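Local coordinates for protein putative nudix hydrolase family member (Chromobacterium violaceum, PDB 3F13) that probably acts as a magnesium-dependent hydrolase of the Nudix family, its natural substrate not being established, at residues R17-I22 against K85-I90; Y73-I78 against R121-R126. All blocks are in the same frame, centred on the assembly; numbering follows the deposited sequence.

Interaction 1 (R17-I22 against K85-I90); sequences RRATAI and KVYLCI
Ile22 meets Val86 and Leu88 with different branches because its first torsion (chi1 -71°) puts CG1 beside its backbone N and CG2 anti to it. The second torsion, 34°, is well away from a staggered value and brings CD1 to 3.4 Å from Val86 CG1, closer than usual van der Waals contact, so the packing is tight and somewhat strained here. CG2 instead lies 3.7 Å from Leu88 CD1, the two side chains crossing at about a right angle. The backbones beneath are neighbouring parallel strands of the mixed sheet at the heart of the Nudix fold, in which the sheet is packed between helices.

Five hydrogen bonds pass to and fro between the strands. Lys85 N gives to Arg18 O, Thr20 N to Lys85 O, Tyr87 N to Thr20 O, Ile22 N to Tyr87 O and Cys89 N to Ile22 O. The bond from Ile22 N to Tyr87 O is both short, at 2.8 Å, and almost straight, with 177° at the hydrogen. Each of the carbonyls of Lys85, Thr20, Tyr87 and Ile22 also receives a CA-H...O contact from the opposite strand.

Thr20, Ile22, Val86 and Leu88 share one face of the sheet, where Ile123 and Tyr127 of helix 118-132 pack on Ile22, Val86 and Leu88; Thr20 OG1 is hydrogen-bonded to His84. Ala19, Ala21, Lys85 and Tyr87 occupy the other face. There Leu56 of helix 52-64, the helix of the Nudix box, touches both Ala19 and Tyr87. The small alanines meet larger partners diagonally: Ala21 CB is 3.8 Å from Cys89 SG, while Ala19 CB approaches the Tyr87 ring obliquely, 4.1 Å from CE2.

Interaction 2 (Y73-I78 against R121-R126); sequences YLFDHI and RAILRR
Arg126 runs its side chain across one face of the Phe75 ring and past its rim, the two sliding past each other in opposite directions. CB starts 3.7 Å from Phe75 CZ. CG, anti to the backbone N (chi1 -169°), then comes over the ring, 3.9 Å from its centroid, in a CH-pi contact. A bend at chi2 directs the chain onward; CD passes CE1 and CD1, and NE lies above the same face near CD1 and CG. CZ is 3.6 Å from Phe75 CD1, and the guanidinium stacks on the ring with the planes only 18° apart. At the tip NH1 comes 3.5 Å from Phe75 CB, and NH2 makes a weak, bent hydrogen bond to Asp76 O, 2.9 Å long with 122° at the hydrogen.

One turn back along the helix, Ile123 CG1 sits over a face of the His77 imidazole, 3.7 Å from the ring centroid, and Ala122 CB is 3.6 Å from His77 CE1. A hydrogen bond from His77 NE2 to Glu119 ties this ring to the same helix. Segment 121-126 of helix 118-132 runs roughly antiparallel to segment 73-78 of strand 70-78, with Ile123 also touching Val86 of the adjoining strand 82-90 and Leu130 of the same helix touching Phe75.

The centres of the two interactions are 9 Å apart, and their segments alternate along the chain in the order 17-22, 73-78, 85-90, 121-126. Strand 82-90 joins them in one sheet, pairing in parallel with strand 16-25 and antiparallel with strand 70-78. Between strands 82-90 and 70-78, Val86 N lies 2.8 Å from Phe75 O, a probable hydrogen bond, and Leu74 and Phe75 together oppose Val86 in a classic beta bulge. Interaction 1 stitches strands within the sheet; interaction 2 lays helix 118-132 on one face of it. Helix 52-64, which holds part of the Nudix box, covers the other face, completing the layered arrangement of the domain.

Interaction 1 (R17-I22 against K85-I90)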
loop_
_atom_site.group_PDB
_atom_site.type_symbol
_atom_site.label_atom_id
_atom_site.label_comp_id
_atom_site.label_asym_id
_atom_site.label_seq_id
_atom_site.Cartn_x
_atom_site.Cartn_y
_atom_site.Cartn_z
ATOM N N ARG B 17 5.712 6.695 17.090
ATOM C CA ARG B 17 5.482 6.514 15.631
ATOM C C ARG B 17 3.999 6.443 15.321
ATOM O O ARG B 17 3.271 5.616 15.914
ATOM C CB ARG B 17 6.177 5.254 15.146
ATOM C CG ARG B 17 7.720 5.298 15.212
ATOM C CD ARG B 17 8.304 3.958 14.702
ATOM N NE ARG B 17 7.752 2.843 15.483
ATOM C CZ ARG B 17 7.101 1.783 14.989
ATOM N NH1 ARG B 17 6.640 0.868 15.824
ATOM N NH2 ARG B 17 6.933 1.588 13.682
ATOM N N ARG B 18 3.511 7.317 14.431
ATOM C CA ARG B 18 2.096 7.277 14.090
ATOM C C ARG B 18 1.985 7.115 12.593
ATOM O O ARG B 18 2.905 7.527 11.876
ATOM C CB ARG B 18 1.371 8.547 14.527
ATOM C CG ARG B 18 1.289 8.667 16.062
ATOM C CD ARG B 18 0.416 9.821 16.492
ATOM N NE ARG B 18 -1.001 9.647 16.156
ATOM C CZ ARG B 18 -1.919 9.261 17.041
ATOM N NH1 ARG B 18 -3.180 9.126 16.658
ATOM N NH2 ARG B 18 -1.566 8.993 18.295
ATOM N N ALA B 19 0.895 6.499 12.128
ATOM C CA ALA B 19 0.595 6.503 10.675
ATOM C C ALA B 19 -0.613 7.404 10.457
ATOM O O ALA B 19 -1.506 7.438 11.301
ATOM C CB ALA B 19 0.286 5.085 10.139
ATOM N N THR B 20 -0.676 8.117 9.334
ATOM C CA THR B 20 -1.816 8.987 9.099
ATOM C C THR B 20 -2.231 8.758 7.658
ATOM O O THR B 20 -1.323 8.651 6.807
ATOM C CB THR B 20 -1.394 10.452 9.293
ATOM O OG1 THR B 20 -1.133 10.659 10.695
ATOM C CG2 THR B 20 -2.480 11.432 8.796
ATOM N N ALA B 21 -3.542 8.638 7.391
ATOM C CA ALA B 21 -4.063 8.383 6.009
ATOM C C ALA B 21 -4.723 9.583 5.395
ATOM O O ALA B 21 -5.530 10.268 6.044
ATOM C CB ALA B 21 -5.104 7.245 6.017
ATOM N N ILE B 22 -4.423 9.797 4.130
ATOM C CA ILE B 22 -5.175 10.726 3.317
ATOM C C ILE B 22 -5.983 9.868 2.384
ATOM O O ILE B 22 -5.407 9.189 1.530
ATOM C CB ILE B 22 -4.263 11.595 2.453
ATOM C CG1 ILE B 22 -3.499 12.619 3.310
ATOM C CG2 ILE B 22 -5.128 12.271 1.350
ATOM C CD1 ILE B 22 -3.128 12.164 4.661
ATOM N N LYS B 85 4.208 9.007 9.652
ATOM C CA LYS B 85 4.319 8.798 8.188
ATOM C C LYS B 85 2.942 9.008 7.590
ATOM O O LYS B 85 1.936 8.486 8.094
ATOM C CB LYS B 85 4.857 7.423 7.819
ATOM C CG LYS B 85 6.377 7.314 7.975
ATOM C CD LYS B 85 6.921 5.988 7.537
ATOM C CE LYS B 85 8.431 6.006 7.697
ATOM N NZ LYS B 85 9.091 7.068 6.864
ATOM N N VAL B 86 2.894 9.735 6.475
ATOM C CA VAL B 86 1.624 10.072 5.859
ATOM C C VAL B 86 1.477 9.336 4.533
ATOM O O VAL B 86 2.410 9.376 3.738
ATOM C CB VAL B 86 1.584 11.602 5.582
ATOM C CG1 VAL B 86 0.241 12.029 4.927
ATOM C CG2 VAL B 86 1.770 12.344 6.905
ATOM N N TYR B 87 0.322 8.702 4.293
ATOM C CA TYR B 87 0.091 7.870 3.096
ATOM C C TYR B 87 -1.228 8.210 2.409
ATOM O O TYR B 87 -2.264 8.372 3.083
ATOM C CB TYR B 87 -0.057 6.384 3.462
ATOM C CG TYR B 87 1.043 5.825 4.342
ATOM C CD1 TYR B 87 2.075 5.063 3.788
ATOM C CD2 TYR B 87 1.061 6.064 5.721
ATOM C CE1 TYR B 87 3.088 4.540 4.554
ATOM C CE2 TYR B 87 2.095 5.510 6.524
ATOM C CZ TYR B 87 3.123 4.783 5.909
ATOM O OH TYR B 87 4.147 4.216 6.675
ATOM N N LEU B 88 -1.225 8.215 1.087
ATOM C CA LEU B 88 -2.455 8.366 0.302
ATOM C C LEU B 88 -2.960 6.941 0.138
ATOM O O LEU B 88 -2.205 6.075 -0.325
ATOM C CB LEU B 88 -2.134 8.923 -1.085
ATOM C CG LEU B 88 -3.345 9.038 -2.038
ATOM C CD1 LEU B 88 -4.352 10.079 -1.573
ATOM C CD2 LEU B 88 -2.894 9.383 -3.466
ATOM N N CYS B 89 -4.181 6.674 0.570
ATOM C CA CYS B 89 -4.729 5.306 0.521
ATOM C C CYS B 89 -5.985 5.175 -0.334
ATOM O O CYS B 89 -6.827 6.058 -0.330
ATOM C CB CYS B 89 -5.089 4.844 1.925
ATOM S SG CYS B 89 -3.779 5.055 3.162
ATOM N N ILE B 90 -6.106 4.038 -1.023
ATOM C CA ILE B 90 -7.310 3.621 -1.712
ATOM C C ILE B 90 -7.920 2.415 -0.979
ATOM O O ILE B 90 -7.225 1.438 -0.620
ATOM C CB ILE B 90 -6.992 3.030 -3.113
ATOM C CG1 ILE B 90 -5.923 3.817 -3.849
ATOM C CG2 ILE B 90 -8.287 2.749 -3.892
ATOM C CD1 ILE B 90 -5.867 3.416 -5.314
#

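Interaction 2 (Y73-I78 against R121-R126)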
loop_
_atom_site.group_PDB
_atom_site.type_symbol
_atom_site.label_atom_id
_atom_site.label_comp_id
_atom_site.label_asym_id
_atom_site.label_seq_id
_atom_site.Cartn_x
_atom_site.Cartn_y
_atom_site.Cartn_z
ATOM N N TYR B 73 3.228 6.018 0.209
ATOM C CA TYR B 73 3.919 6.860 1.201
ATOM C C TYR B 73 4.215 8.247 0.616
ATOM O O TYR B 73 4.848 8.364 -0.437
ATOM C CB TYR B 73 5.214 6.181 1.710
ATOM C CG TYR B 73 6.146 7.122 2.450
ATOM C CD1 TYR B 73 5.822 7.598 3.721
ATOM C CD2 TYR B 73 7.294 7.622 1.836
ATOM C CE1 TYR B 73 6.655 8.511 4.388
ATOM C CE2 TYR B 73 8.151 8.517 2.498
ATOM C CZ TYR B 73 7.801 8.957 3.781
ATOM O OH TYR B 73 8.613 9.829 4.468
ATOM N N LEU B 74 3.736 9.312 1.283
ATOM C CA LEU B 74 3.952 10.676 0.794
ATOM C C LEU B 74 5.112 11.376 1.515
ATOM O O LEU B 74 6.044 11.890 0.864
ATOM C CB LEU B 74 2.673 11.503 0.970
ATOM C CG LEU B 74 1.414 10.834 0.429
ATOM C CD1 LEU B 74 0.130 11.617 0.794
ATOM C CD2 LEU B 74 1.597 10.668 -1.104
ATOM N N PHE B 75 5.075 11.412 2.849
ATOM C CA PHE B 75 6.120 12.136 3.591
ATOM C C PHE B 75 5.990 11.893 5.083
ATOM O O PHE B 75 4.976 11.300 5.545
ATOM C CB PHE B 75 6.029 13.657 3.332
ATOM C CG PHE B 75 4.623 14.247 3.505
ATOM C CD1 PHE B 75 4.155 14.614 4.764
ATOM C CD2 PHE B 75 3.796 14.452 2.409
ATOM C CE1 PHE B 75 2.847 15.169 4.936
ATOM C CE2 PHE B 75 2.501 15.003 2.557
ATOM C CZ PHE B 75 2.025 15.333 3.849
ATOM N N ASP B 76 6.987 12.388 5.820
ATOM C CA ASP B 76 6.987 12.314 7.275
ATOM C C ASP B 76 6.510 13.674 7.781
ATOM O O ASP B 76 6.776 14.701 7.150
ATOM C CB ASP B 76 8.396 12.061 7.818
ATOM C CG ASP B 76 9.051 10.831 7.217
ATOM O OD1 ASP B 76 8.376 9.779 7.075
ATOM O OD2 ASP B 76 10.249 10.927 6.849
ATOM N N HIS B 77 5.817 13.694 8.917
ATOM C CA HIS B 77 5.414 14.937 9.525
ATOM C C HIS B 77 5.739 14.792 11.011
ATOM O O HIS B 77 5.145 13.945 11.678
ATOM C CB HIS B 77 3.914 15.129 9.370
ATOM C CG HIS B 77 3.400 16.371 10.020
ATOM N ND1 HIS B 77 3.440 17.599 9.401
ATOM C CD2 HIS B 77 2.841 16.578 11.234
ATOM C CE1 HIS B 77 2.924 18.512 10.205
ATOM N NE2 HIS B 77 2.558 17.919 11.327
ATOM N N ILE B 78 6.690 15.569 11.530
ATOM C CA ILE B 78 6.971 15.462 12.968
ATOM C C ILE B 78 6.354 16.619 13.768
ATOM O O ILE B 78 6.291 17.755 13.324
ATOM C CB ILE B 78 8.485 15.332 13.312
ATOM C CG1 ILE B 78 9.214 16.636 12.987
ATOM C CG2 ILE B 78 9.104 14.133 12.546
ATOM C CD1 ILE B 78 10.601 16.746 13.557
ATOM N N ARG B 121 -4.513 19.754 9.940
ATOM C CA ARG B 121 -4.500 20.813 8.919
ATOM C C ARG B 121 -3.144 20.993 8.259
ATOM O O ARG B 121 -3.073 21.192 7.046
ATOM C CB ARG B 121 -4.958 22.174 9.489
ATOM C CG ARG B 121 -5.344 23.145 8.399
ATOM C CD ARG B 121 -5.867 24.508 8.955
ATOM N NE ARG B 121 -7.134 24.353 9.681
ATOM C CZ ARG B 121 -8.341 24.545 9.158
ATOM N NH1 ARG B 121 -8.479 24.888 7.886
ATOM N NH2 ARG B 121 -9.426 24.385 9.915
ATOM N N ALA B 122 -2.077 20.921 9.050
ATOM C CA ALA B 122 -0.708 21.095 8.549
ATOM C C ALA B 122 -0.437 20.029 7.499
ATOM O O ALA B 122 0.161 20.297 6.434
ATOM C CB ALA B 122 0.277 20.925 9.677
ATOM N N ILE B 123 -0.866 18.812 7.808
ATOM C CA ILE B 123 -0.570 17.710 6.882
ATOM C C ILE B 123 -1.333 17.907 5.557
ATOM O O ILE B 123 -0.820 17.654 4.458
ATOM C CB ILE B 123 -0.906 16.348 7.557
ATOM C CG1 ILE B 123 0.146 16.011 8.634
ATOM C CG2 ILE B 123 -1.081 15.253 6.488
ATOM C CD1 ILE B 123 -0.298 14.941 9.677
ATOM N N LEU B 124 -2.581 18.356 5.643
ATOM C CA LEU B 124 -3.369 18.571 4.432
ATOM C C LEU B 124 -2.807 19.683 3.569
ATOM O O LEU B 124 -2.928 19.638 2.333
ATOM C CB LEU B 124 -4.839 18.867 4.775
ATOM C CG LEU B 124 -5.625 17.640 5.203
ATOM C CD1 LEU B 124 -7.026 18.075 5.609
ATOM C CD2 LEU B 124 -5.612 16.617 4.050
ATOM N N ARG B 125 -2.196 20.694 4.194
ATOM C CA ARG B 125 -1.564 21.744 3.393
ATOM C C ARG B 125 -0.405 21.187 2.550
ATOM O O ARG B 125 -0.253 21.518 1.380
ATOM C CB ARG B 125 -1.055 22.893 4.277
ATOM C CG ARG B 125 -2.162 23.733 4.811
ATOM C CD ARG B 125 -1.727 25.220 4.986
ATOM N NE ARG B 125 -2.951 26.004 5.018
ATOM C CZ ARG B 125 -3.544 26.355 6.140
ATOM N NH1 ARG B 125 -4.685 27.038 6.113
ATOM N NH2 ARG B 125 -2.978 26.033 7.293
ATOM N N ARG B 126 0.421 20.355 3.164
ATOM C CA ARG B 126 1.577 19.783 2.494
ATOM C C ARG B 126 1.121 18.842 1.406
ATOM O O ARG B 126 1.692 18.803 0.326
ATOM C CB ARG B 126 2.425 19.025 3.504
ATOM C CG ARG B 126 3.777 18.617 2.962
ATOM C CD ARG B 126 4.784 18.657 4.141
ATOM N NE ARG B 126 5.950 17.823 3.882
ATOM C CZ ARG B 126 6.655 17.231 4.839
ATOM N NH1 ARG B 126 7.697 16.493 4.518
ATOM N NH2 ARG B 126 6.290 17.357 6.110
#